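Local coordinates for fructooligosaccharide ABC transporter substrate-binding protein FusA (Streptococcus pneumoniae, PDB 5G5Y) that binds short- and long-chain fructooligosaccharides, preferring tetrasaccharides and larger, and delivers them to the FusABC-MsmK ABC transporter for import, at residues I203-H209 against T221-Y227; Q348-F352 against H363-N367; P103-L108 against Y489-N494. All blocks are in the same frame, centred on the assembly; numbering follows the deposited sequence.

Contact 1: residues I203-H209 against T221-Y227. With CA (calcium ion), chain D.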
loop_
_atom_site.group_PDB
_atom_site.type_symbol
_atom_site.label_atom_id
_atom_site.label_comp_id
_atom_site.label_asym_id
_atom_site.label_seq_id
_atom_site.Cartn_x
_atom_site.Cartn_y
_atom_site.Cartn_z
ATOM N N ILE A 203 3.653 -18.112 11.532
ATOM C CA ILE A 203 3.757 -17.762 10.098
ATOM C C ILE A 203 2.771 -16.693 9.643
ATOM O O ILE A 203 3.173 -15.620 9.127
ATOM C CB ILE A 203 3.683 -18.996 9.172
ATOM C CG1 ILE A 203 4.778 -19.978 9.582
ATOM C CG2 ILE A 203 3.883 -18.571 7.731
ATOM C CD1 ILE A 203 4.831 -21.276 8.812
ATOM N N GLY A 204 1.489 -17.004 9.765
ATOM C CA GLY A 204 0.458 -16.028 9.486
ATOM C C GLY A 204 0.115 -15.931 8.015
ATOM O O GLY A 204 0.288 -16.895 7.262
ATOM N N ASP A 205 -0.386 -14.771 7.621
ATOM C CA ASP A 205 -1.014 -14.588 6.309
ATOM C C ASP A 205 -0.942 -13.124 5.855
ATOM O O ASP A 205 -0.791 -12.211 6.664
ATOM C CB ASP A 205 -2.472 -15.058 6.374
ATOM C CG ASP A 205 -3.119 -15.241 4.994
ATOM O OD1 ASP A 205 -2.378 -15.538 4.006
ATOM O OD2 ASP A 205 -4.390 -15.094 4.908
ATOM N N ASN A 206 -1.073 -12.896 4.556
ATOM C CA ASN A 206 -1.231 -11.533 4.053
ATOM C C ASN A 206 -2.030 -11.587 2.765
ATOM O O ASN A 206 -2.385 -12.689 2.328
ATOM C CB ASN A 206 0.117 -10.846 3.890
ATOM C CG ASN A 206 1.050 -11.571 2.944
ATOM O OD1 ASN A 206 0.633 -12.090 1.896
ATOM N ND2 ASN A 206 2.336 -11.566 3.269
ATOM N N ASP A 207 -2.311 -10.431 2.171
ATOM C CA ASP A 207 -3.204 -10.386 0.987
ATOM C C ASP A 207 -2.637 -11.106 -0.225
ATOM O O ASP A 207 -3.399 -11.451 -1.105
ATOM C CB ASP A 207 -3.597 -8.939 0.654
ATOM C CG ASP A 207 -4.587 -8.358 1.651
ATOM O OD1 ASP A 207 -5.168 -9.142 2.454
ATOM O OD2 ASP A 207 -4.805 -7.121 1.643
ATOM N N ASP A 208 -1.320 -11.306 -0.293
ATOM C CA ASP A 208 -0.701 -12.126 -1.359
ATOM C C ASP A 208 -0.607 -13.621 -1.004
ATOM O O ASP A 208 -0.189 -14.420 -1.831
ATOM C CB ASP A 208 0.724 -11.660 -1.634
ATOM C CG ASP A 208 0.792 -10.211 -2.093
ATOM O OD1 ASP A 208 0.020 -9.815 -2.977
ATOM O OD2 ASP A 208 1.623 -9.447 -1.555
ATOM N N HIS A 209 -0.965 -13.981 0.233
ATOM C CA HIS A 209 -0.726 -15.312 0.799
ATOM C C HIS A 209 0.714 -15.770 0.581
ATOM O O HIS A 209 0.963 -16.942 0.289
ATOM C CB HIS A 209 -1.702 -16.347 0.257
ATOM C CG HIS A 209 -3.132 -15.923 0.324
ATOM N ND1 HIS A 209 -3.750 -15.579 1.507
ATOM C CD2 HIS A 209 -4.058 -15.757 -0.647
ATOM C CE1 HIS A 209 -4.981 -15.170 1.253
ATOM N NE2 HIS A 209 -5.198 -15.287 -0.040
ATOM N N THR A 221 1.131 -19.035 2.241
ATOM C CA THR A 221 0.637 -19.123 3.600
ATOM C C THR A 221 -0.657 -19.920 3.726
ATOM O O THR A 221 -0.949 -20.470 4.775
ATOM C CB THR A 221 0.409 -17.729 4.177
ATOM O OG1 THR A 221 -0.451 -17.020 3.298
ATOM C CG2 THR A 221 1.730 -16.978 4.326
ATOM N N ALA A 222 -1.436 -19.983 2.659
ATOM C CA ALA A 222 -2.757 -20.544 2.763
ATOM C C ALA A 222 -2.868 -22.072 2.550
ATOM O O ALA A 222 -3.977 -22.582 2.487
ATOM C CB ALA A 222 -3.689 -19.781 1.849
ATOM N N ASP A 223 -1.752 -22.794 2.482
ATOM C CA ASP A 223 -1.760 -24.274 2.599
ATOM C C ASP A 223 -0.957 -24.791 3.810
ATOM O O ASP A 223 -0.629 -25.958 3.853
ATOM C CB ASP A 223 -1.246 -24.906 1.305
ATOM C CG ASP A 223 0.248 -24.666 1.076
ATOM O OD1 ASP A 223 0.839 -23.817 1.816
ATOM O OD2 ASP A 223 0.796 -25.333 0.165
ATOM N N ASN A 224 -0.647 -23.915 4.779
ATOM C CA ASN A 224 0.140 -24.292 5.959
ATOM C C ASN A 224 -0.804 -24.836 7.057
ATOM O O ASN A 224 -1.913 -24.336 7.223
ATOM C CB ASN A 224 0.852 -23.060 6.537
ATOM C CG ASN A 224 1.989 -22.566 5.663
ATOM O OD1 ASN A 224 2.551 -23.315 4.821
ATOM N ND2 ASN A 224 2.387 -21.329 5.885
ATOM N N ASP A 225 -0.342 -25.815 7.819
ATOM C CA ASP A 225 -1.074 -26.253 9.024
ATOM C C ASP A 225 -1.411 -25.071 9.937
ATOM O O ASP A 225 -2.451 -25.072 10.585
ATOM C CB ASP A 225 -0.258 -27.267 9.801
ATOM C CG ASP A 225 -0.098 -28.590 9.054
ATOM O OD1 ASP A 225 -0.753 -28.792 7.997
ATOM O OD2 ASP A 225 0.674 -29.430 9.559
ATOM N N ASN A 226 -0.530 -24.069 9.973
ATOM C CA ASN A 226 -0.736 -22.855 10.811
ATOM C C ASN A 226 -1.959 -22.083 10.403
ATOM O O ASN A 226 -2.646 -21.530 11.228
ATOM C CB ASN A 226 0.473 -21.905 10.744
ATOM C CG ASN A 226 1.787 -22.636 10.855
ATOM O OD1 ASN A 226 2.156 -23.364 9.917
ATOM N ND2 ASN A 226 2.475 -22.530 12.009
ATOM N N TYR A 227 -2.194 -22.025 9.094
ATOM C CA TYR A 227 -3.315 -21.317 8.539
ATOM C C TYR A 227 -4.623 -22.033 8.903
ATOM O O TYR A 227 -5.601 -21.383 9.220
ATOM C CB TYR A 227 -3.165 -21.257 7.042
ATOM C CG TYR A 227 -4.221 -20.537 6.275
ATOM C CD1 TYR A 227 -5.349 -21.204 5.864
ATOM C CD2 TYR A 227 -4.054 -19.195 5.875
ATOM C CE1 TYR A 227 -6.296 -20.575 5.081
ATOM C CE2 TYR A 227 -5.037 -18.542 5.118
ATOM C CZ TYR A 227 -6.144 -19.252 4.721
ATOM O OH TYR A 227 -7.126 -18.647 3.953
HETATM CA CA CA D . 3.086 -23.153 2.590
HETATM O O HOH W 1 0.405 -19.698 7.386
HETATM O O HOH W 2 -6.866 -15.761 4.126
HETATM O O HOH W 3 4.935 -24.257 3.467
HETATM O O HOH W 4 4.310 -23.016 0.318
HETATM O O HOH W 5 3.578 -25.574 2.361
#
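Asp205 and His209 close over Thr221 at the foot of a short beta hairpin, strands 210-212 and 218-220, just before helix 225-239; the calcium loop of this solute-binding protein lies at the far end of the contact. The polar core centres on Asp205 OD1, which takes two bonds. Thr221 holds OG1 between its backbone N and carbonyl carbon (chi1 55°), which turns the hydroxyl to Asp205 OD1 at 2.5 Å, on the anti side and 25° out of the carboxylate plane, while His209 ND1 donates at 2.9 Å to the syn lone pair of that oxygen, almost exactly in the imidazole plane. Two donors on one oxygen fix the carboxylate's rotation and would probably favour its charged form. A backbone bond from Thr221 N to His209 O, 2.9 Å, closes the base of the hairpin. Water links the rest: one molecule donates to Asp205 OD2 and bonds Tyr227 OH, and a second lies among Gly204 O, Thr221 O and Asn224 ND2. Van der Waals contact comes from Ile203, whose CG2 touches Asn224 ND2 at 3.6 Å and whose CD1 meets the amide of Asn226, itself held by Phe201 O. While Asn224 ND2 donates to the second water, Asn224 OD1 binds calcium at 2.3 Å, beside Asp223 OD1 at 2.5 Å from the ion, three waters, Asp219 and the carbonyl of Phe220.

Contact 2: residues Q348-F352 against H363-N367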
loop_
_atom_site.group_PDB
_atom_site.type_symbol
_atom_site.label_atom_id
_atom_site.label_comp_id
_atom_site.label_asym_id
_atom_site.label_seq_id
_atom_site.Cartn_x
_atom_site.Cartn_y
_atom_site.Cartn_z
ATOM N N GLN A 348 -4.648 30.771 -1.634
ATOM C CA GLN A 348 -5.326 29.650 -0.984
ATOM C C GLN A 348 -4.408 29.094 0.112
ATOM O O GLN A 348 -3.285 29.557 0.277
ATOM C CB GLN A 348 -5.746 28.545 -2.002
ATOM C CG GLN A 348 -4.594 27.726 -2.568
ATOM C CD GLN A 348 -4.909 26.863 -3.797
ATOM O OE1 GLN A 348 -4.019 26.605 -4.620
ATOM N NE2 GLN A 348 -6.124 26.391 -3.915
ATOM N N GLN A 349 -4.915 28.126 0.870
ATOM C CA GLN A 349 -4.156 27.513 1.938
ATOM C C GLN A 349 -2.934 26.754 1.385
ATOM O O GLN A 349 -2.857 26.481 0.192
ATOM C CB GLN A 349 -5.048 26.586 2.754
ATOM C CG GLN A 349 -5.949 27.330 3.723
ATOM C CD GLN A 349 -6.708 26.377 4.604
ATOM O OE1 GLN A 349 -6.135 25.769 5.519
ATOM N NE2 GLN A 349 -7.997 26.221 4.339
ATOM N N ASN A 350 -2.005 26.436 2.273
ATOM C CA ASN A 350 -0.747 25.731 1.926
ATOM C C ASN A 350 -0.536 24.500 2.783
ATOM O O ASN A 350 -0.715 24.545 3.981
ATOM C CB ASN A 350 0.447 26.646 2.102
ATOM C CG ASN A 350 0.429 27.828 1.128
ATOM O OD1 ASN A 350 0.820 27.712 -0.034
ATOM N ND2 ASN A 350 -0.044 28.983 1.613
ATOM N N ILE A 351 -0.150 23.396 2.154
ATOM C CA ILE A 351 0.218 22.181 2.891
ATOM C C ILE A 351 1.459 22.426 3.775
ATOM O O ILE A 351 1.561 21.933 4.924
ATOM C CB ILE A 351 0.433 21.001 1.911
ATOM C CG1 ILE A 351 -0.867 20.643 1.211
ATOM C CG2 ILE A 351 1.043 19.786 2.619
ATOM C CD1 ILE A 351 -1.917 19.986 2.089
ATOM N N PHE A 352 2.385 23.228 3.263
ATOM C CA PHE A 352 3.667 23.463 3.918
ATOM C C PHE A 352 4.007 24.951 4.173
ATOM O O PHE A 352 3.498 25.823 3.484
ATOM C CB PHE A 352 4.765 22.975 3.021
ATOM C CG PHE A 352 4.753 21.489 2.763
ATOM C CD1 PHE A 352 5.140 20.601 3.755
ATOM C CD2 PHE A 352 4.466 20.990 1.500
ATOM C CE1 PHE A 352 5.193 19.223 3.498
ATOM C CE2 PHE A 352 4.515 19.616 1.234
ATOM C CZ PHE A 352 4.901 18.742 2.246
ATOM N N HIS A 363 4.812 20.706 7.679
ATOM C CA HIS A 363 3.390 20.622 7.451
ATOM C C HIS A 363 2.645 21.636 8.292
ATOM O O HIS A 363 2.954 21.788 9.469
ATOM C CB HIS A 363 2.835 19.232 7.808
ATOM C CG HIS A 363 3.128 18.195 6.776
ATOM N ND1 HIS A 363 4.316 17.505 6.724
ATOM C CD2 HIS A 363 2.397 17.770 5.729
ATOM C CE1 HIS A 363 4.287 16.667 5.704
ATOM N NE2 HIS A 363 3.137 16.822 5.071
ATOM N N LEU A 364 1.650 22.295 7.703
ATOM C CA LEU A 364 0.826 23.247 8.423
ATOM C C LEU A 364 -0.494 22.629 8.869
ATOM O O LEU A 364 -0.995 21.703 8.243
ATOM C CB LEU A 364 0.539 24.470 7.556
ATOM C CG LEU A 364 1.744 25.384 7.324
ATOM C CD1 LEU A 364 1.437 26.446 6.273
ATOM C CD2 LEU A 364 2.169 26.050 8.631
ATOM N N PRO A 365 -1.072 23.158 9.951
ATOM C CA PRO A 365 -2.438 22.766 10.296
ATOM C C PRO A 365 -3.409 23.389 9.294
ATOM O O PRO A 365 -3.187 24.509 8.856
ATOM C CB PRO A 365 -2.611 23.319 11.723
ATOM C CG PRO A 365 -1.635 24.438 11.843
ATOM C CD PRO A 365 -0.563 24.252 10.802
ATOM N N LEU A 366 -4.445 22.654 8.911
ATOM C CA LEU A 366 -5.354 23.045 7.824
ATOM C C LEU A 366 -6.793 23.214 8.323
ATOM O O LEU A 366 -7.185 22.562 9.283
ATOM C CB LEU A 366 -5.366 21.964 6.738
ATOM C CG LEU A 366 -4.038 21.560 6.105
ATOM C CD1 LEU A 366 -4.294 20.452 5.093
ATOM C CD2 LEU A 366 -3.329 22.757 5.471
ATOM N N ASN A 367 -7.571 24.041 7.618
ATOM C CA ASN A 367 -8.995 24.269 7.936
ATOM C C ASN A 367 -9.899 24.268 6.691
ATOM O O ASN A 367 -9.418 24.224 5.544
ATOM C CB ASN A 367 -9.174 25.587 8.719
ATOM C CG ASN A 367 -9.155 26.818 7.815
ATOM O OD1 ASN A 367 -8.108 27.212 7.310
ATOM N ND2 ASN A 367 -10.318 27.432 7.610
HETATM O O HOH W 6 -0.387 20.233 5.867
#
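With CG anti to the carbonyl carbon in both residues (chi1 -64° and -77°), the Phe352 and His363 side chains lie side by side and point the same way. The edge of the phenyl ring points into the imidazole face in an edge-to-face pair, with centroids 4.6 Å apart and planes inclined at 52°. Phe352 CE1 does the touching, poised over the middle of the imidazole, 3.5 Å from His363 CE1. The imidazole is held from elsewhere through ND1, bonded to Thr396 OG1. At the other end Gln349 runs extended beyond CG, so that its amide reaches across to the backbone of Asn367 and grips it twice: Asn367 N donates to a lone pair of Gln349 OE1 in the carbonyl plane at 3.1 Å, and Gln349 NE2 donates to Asn367 O at 2.7 Å, arriving well above the plane of that carbonyl. The Phe352-His363 end is the last pair of the beta hairpin made by strands 352-355 and 360-363, an antiparallel non-hydrogen-bonded pair, and from there the two chains part toward Gln349 and Asn367. Next to it Leu364 N bonds Ile351 O at 2.8 Å, and a water bridges that same oxygen to Leu364 O. Two leucines pack against the other segment: Leu364 CD1 lies 3.5 Å from Phe352 O, while Leu366 sets CD2 against Asn350 O and CD1 3.9 Å from Ile351 CD1. Phe352 also packs on Trp340, a substrate-binding residue of helix 332-340, and Ile351 on Leu374 of helix 370-378, which carries the substrate-binding Arg375.

Contact 3: residues P103-L108 against Y489-N494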
loop_
_atom_site.group_PDB
_atom_site.type_symbol
_atom_site.label_atom_id
_atom_site.label_comp_id
_atom_site.label_asym_id
_atom_site.label_seq_id
_atom_site.Cartn_x
_atom_site.Cartn_y
_atom_site.Cartn_z
ATOM N N PRO A 103 20.122 0.947 -3.753
ATOM C CA PRO A 103 20.224 0.186 -4.975
ATOM C C PRO A 103 19.147 -0.847 -5.210
ATOM O O PRO A 103 18.998 -1.289 -6.354
ATOM C CB PRO A 103 21.605 -0.491 -4.887
ATOM C CG PRO A 103 21.987 -0.430 -3.467
ATOM C CD PRO A 103 21.256 0.706 -2.836
ATOM N N GLU A 104 18.386 -1.218 -4.178
ATOM C CA GLU A 104 17.242 -2.093 -4.391
ATOM C C GLU A 104 16.259 -1.509 -5.407
ATOM O O GLU A 104 15.621 -2.270 -6.132
ATOM C CB GLU A 104 16.534 -2.397 -3.085
ATOM C CG GLU A 104 15.741 -1.217 -2.541
ATOM C CD GLU A 104 15.393 -1.396 -1.102
ATOM O OE1 GLU A 104 16.230 -1.008 -0.238
ATOM O OE2 GLU A 104 14.288 -1.951 -0.856
ATOM N N TYR A 105 16.111 -0.174 -5.451
ATOM C CA TYR A 105 15.149 0.415 -6.370
ATOM C C TYR A 105 15.590 0.230 -7.803
ATOM O O TYR A 105 14.745 0.059 -8.652
ATOM C CB TYR A 105 14.870 1.886 -6.067
ATOM C CG TYR A 105 14.108 2.078 -4.775
ATOM C CD1 TYR A 105 12.857 1.511 -4.587
ATOM C CD2 TYR A 105 14.653 2.799 -3.734
ATOM C CE1 TYR A 105 12.165 1.675 -3.388
ATOM C CE2 TYR A 105 13.972 2.981 -2.548
ATOM C CZ TYR A 105 12.716 2.414 -2.391
ATOM O OH TYR A 105 12.034 2.575 -1.237
ATOM N N LYS A 106 16.895 0.222 -8.059
ATOM C CA LYS A 106 17.389 0.001 -9.399
ATOM C C LYS A 106 16.952 -1.357 -9.924
ATOM O O LYS A 106 16.494 -1.459 -11.072
ATOM C CB LYS A 106 18.915 0.120 -9.476
ATOM C CG LYS A 106 19.394 0.343 -10.897
ATOM C CD LYS A 106 20.888 0.657 -10.925
ATOM C CE LYS A 106 21.233 1.728 -11.936
ATOM N NZ LYS A 106 21.048 1.226 -13.314
ATOM N N ALA A 107 17.034 -2.369 -9.066
ATOM C CA ALA A 107 16.581 -3.717 -9.423
ATOM C C ALA A 107 15.083 -3.728 -9.726
ATOM O O ALA A 107 14.652 -4.337 -10.704
ATOM C CB ALA A 107 16.952 -4.721 -8.334
ATOM N N LEU A 108 14.296 -3.006 -8.942
ATOM C CA LEU A 108 12.837 -2.953 -9.156
ATOM C C LEU A 108 12.455 -2.223 -10.450
ATOM O O LEU A 108 11.395 -2.484 -11.016
ATOM C CB LEU A 108 12.160 -2.292 -7.962
ATOM C CG LEU A 108 12.254 -2.954 -6.580
ATOM C CD1 LEU A 108 11.428 -2.180 -5.570
ATOM C CD2 LEU A 108 11.837 -4.413 -6.585
ATOM N N TYR A 489 16.378 -11.384 -7.762
ATOM C CA TYR A 489 16.445 -10.141 -6.980
ATOM C C TYR A 489 17.606 -10.123 -5.984
ATOM O O TYR A 489 18.342 -9.122 -5.904
ATOM C CB TYR A 489 15.124 -9.906 -6.248
ATOM C CG TYR A 489 15.093 -8.685 -5.395
ATOM C CD1 TYR A 489 14.886 -7.429 -5.938
ATOM C CD2 TYR A 489 15.270 -8.790 -4.034
ATOM C CE1 TYR A 489 14.845 -6.299 -5.117
ATOM C CE2 TYR A 489 15.214 -7.686 -3.212
ATOM C CZ TYR A 489 15.009 -6.445 -3.760
ATOM O OH TYR A 489 14.991 -5.400 -2.890
ATOM N N GLN A 490 17.799 -11.215 -5.245
ATOM C CA GLN A 490 18.964 -11.313 -4.327
ATOM C C GLN A 490 20.296 -11.019 -5.024
ATOM O O GLN A 490 21.126 -10.313 -4.469
ATOM C CB GLN A 490 19.061 -12.687 -3.643
ATOM C CG GLN A 490 17.886 -13.083 -2.783
ATOM C CD GLN A 490 17.256 -11.937 -2.020
ATOM O OE1 GLN A 490 16.102 -11.592 -2.252
ATOM N NE2 GLN A 490 18.006 -11.331 -1.127
ATOM N N ALA A 491 20.469 -11.532 -6.245
ATOM C CA ALA A 491 21.645 -11.238 -7.069
ATOM C C ALA A 491 21.746 -9.786 -7.557
ATOM O O ALA A 491 22.838 -9.254 -7.680
ATOM C CB ALA A 491 21.682 -12.175 -8.268
ATOM N N ASN A 492 20.616 -9.154 -7.846
ATOM C CA ASN A 492 20.582 -7.821 -8.452
ATOM C C ASN A 492 20.363 -6.649 -7.515
ATOM O O ASN A 492 20.538 -5.512 -7.935
ATOM C CB ASN A 492 19.469 -7.792 -9.505
ATOM C CG ASN A 492 19.681 -8.817 -10.610
ATOM O OD1 ASN A 492 20.790 -9.248 -10.845
ATOM N ND2 ASN A 492 18.613 -9.204 -11.285
ATOM N N LYS A 493 19.942 -6.903 -6.281
ATOM C CA LYS A 493 19.527 -5.823 -5.367
ATOM C C LYS A 493 20.645 -4.942 -4.798
ATOM O O LYS A 493 20.348 -3.878 -4.213
ATOM C CB LYS A 493 18.742 -6.391 -4.189
ATOM C CG LYS A 493 19.614 -7.192 -3.234
ATOM C CD LYS A 493 18.796 -7.756 -2.104
ATOM C CE LYS A 493 19.702 -8.424 -1.090
ATOM N NZ LYS A 493 19.163 -8.182 0.260
ATOM N N ASN A 494 21.898 -5.411 -4.886
ATOM C CA ASN A 494 23.044 -4.668 -4.362
ATOM C C ASN A 494 23.698 -3.934 -5.523
ATOM O O ASN A 494 24.186 -2.822 -5.358
ATOM C CB ASN A 494 24.063 -5.609 -3.697
ATOM C CG ASN A 494 23.460 -6.479 -2.589
ATOM O OD1 ASN A 494 23.477 -7.713 -2.671
ATOM N ND2 ASN A 494 22.941 -5.843 -1.545
HETATM O O HOH W 7 20.593 -2.736 -7.930
HETATM O O HOH W 8 13.068 -3.739 -2.743
#
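Pro103 and Glu104, near the N-terminal end of the helix around 104-109, meet Lys493 and Asn494, the last residues of the chain, which follow the C-terminal helix; the CA atoms of Glu104 and Lys493 come within 4.5 Å. The backbones touch without a direct hydrogen bond: Lys493 O lies 3.4 Å from Pro103 C, and Glu104 N comes near the same oxygen, but its N-H is badly aimed for a bond. A water bridges the two backbones, donating to Pro103 O at 2.7 Å and to Asn492 O at 2.8 Å. This is a surface contact between a short helix and the C-terminal end of the long last helix, away from the sugar-binding residues. Ala107 points its CB at Asn492, 3.7 Å from Asn492 O and also against Asn492 CB. Tyr489 reaches the other helix beside Ala107: CG anti to the backbone N (chi1 179°) swings the ring out toward Ala107 and Leu108. Tyr489 CE1 rests on Leu108 CD2 at 3.8 Å and on Ala107 CB, both approaching obliquely, while Lys493 CB lies over one face, toward the rim. The phenol oxygen, Tyr489 OH, ends 3.4 Å from Glu104 CB. A second water, 2.5 Å from Tyr489 OH, donates to Glu104 OE2, so the carboxylate and the phenol are linked through solvent. The same OE2 also bonds a glycerol, probably from the crystallisation liquor, and Met303 packs against both Glu104 and Leu108.

From the N terminus, the chain first passes 103-108, whose partner comes only with the last residues, so contact 3 closes a loop of 380 residues and brings the C-terminal helix 475-492 back to helix 104-109. Contacts 1 and 2 both nest inside that loop, in series and without crossing. Each closes a short loop around a beta hairpin: contact 1 joins the approach to strand 210-212 to the start of helix 225-239, and contact 2 ties the outer ends of strands 352-355 and 360-363 and the segments running from them. Contacts 1 and 2 lie on opposite sides of the chain's centre, their centres 43 Å apart; contact 3 is 26 Å from contact 1 and 37 Å from contact 2, centre to centre.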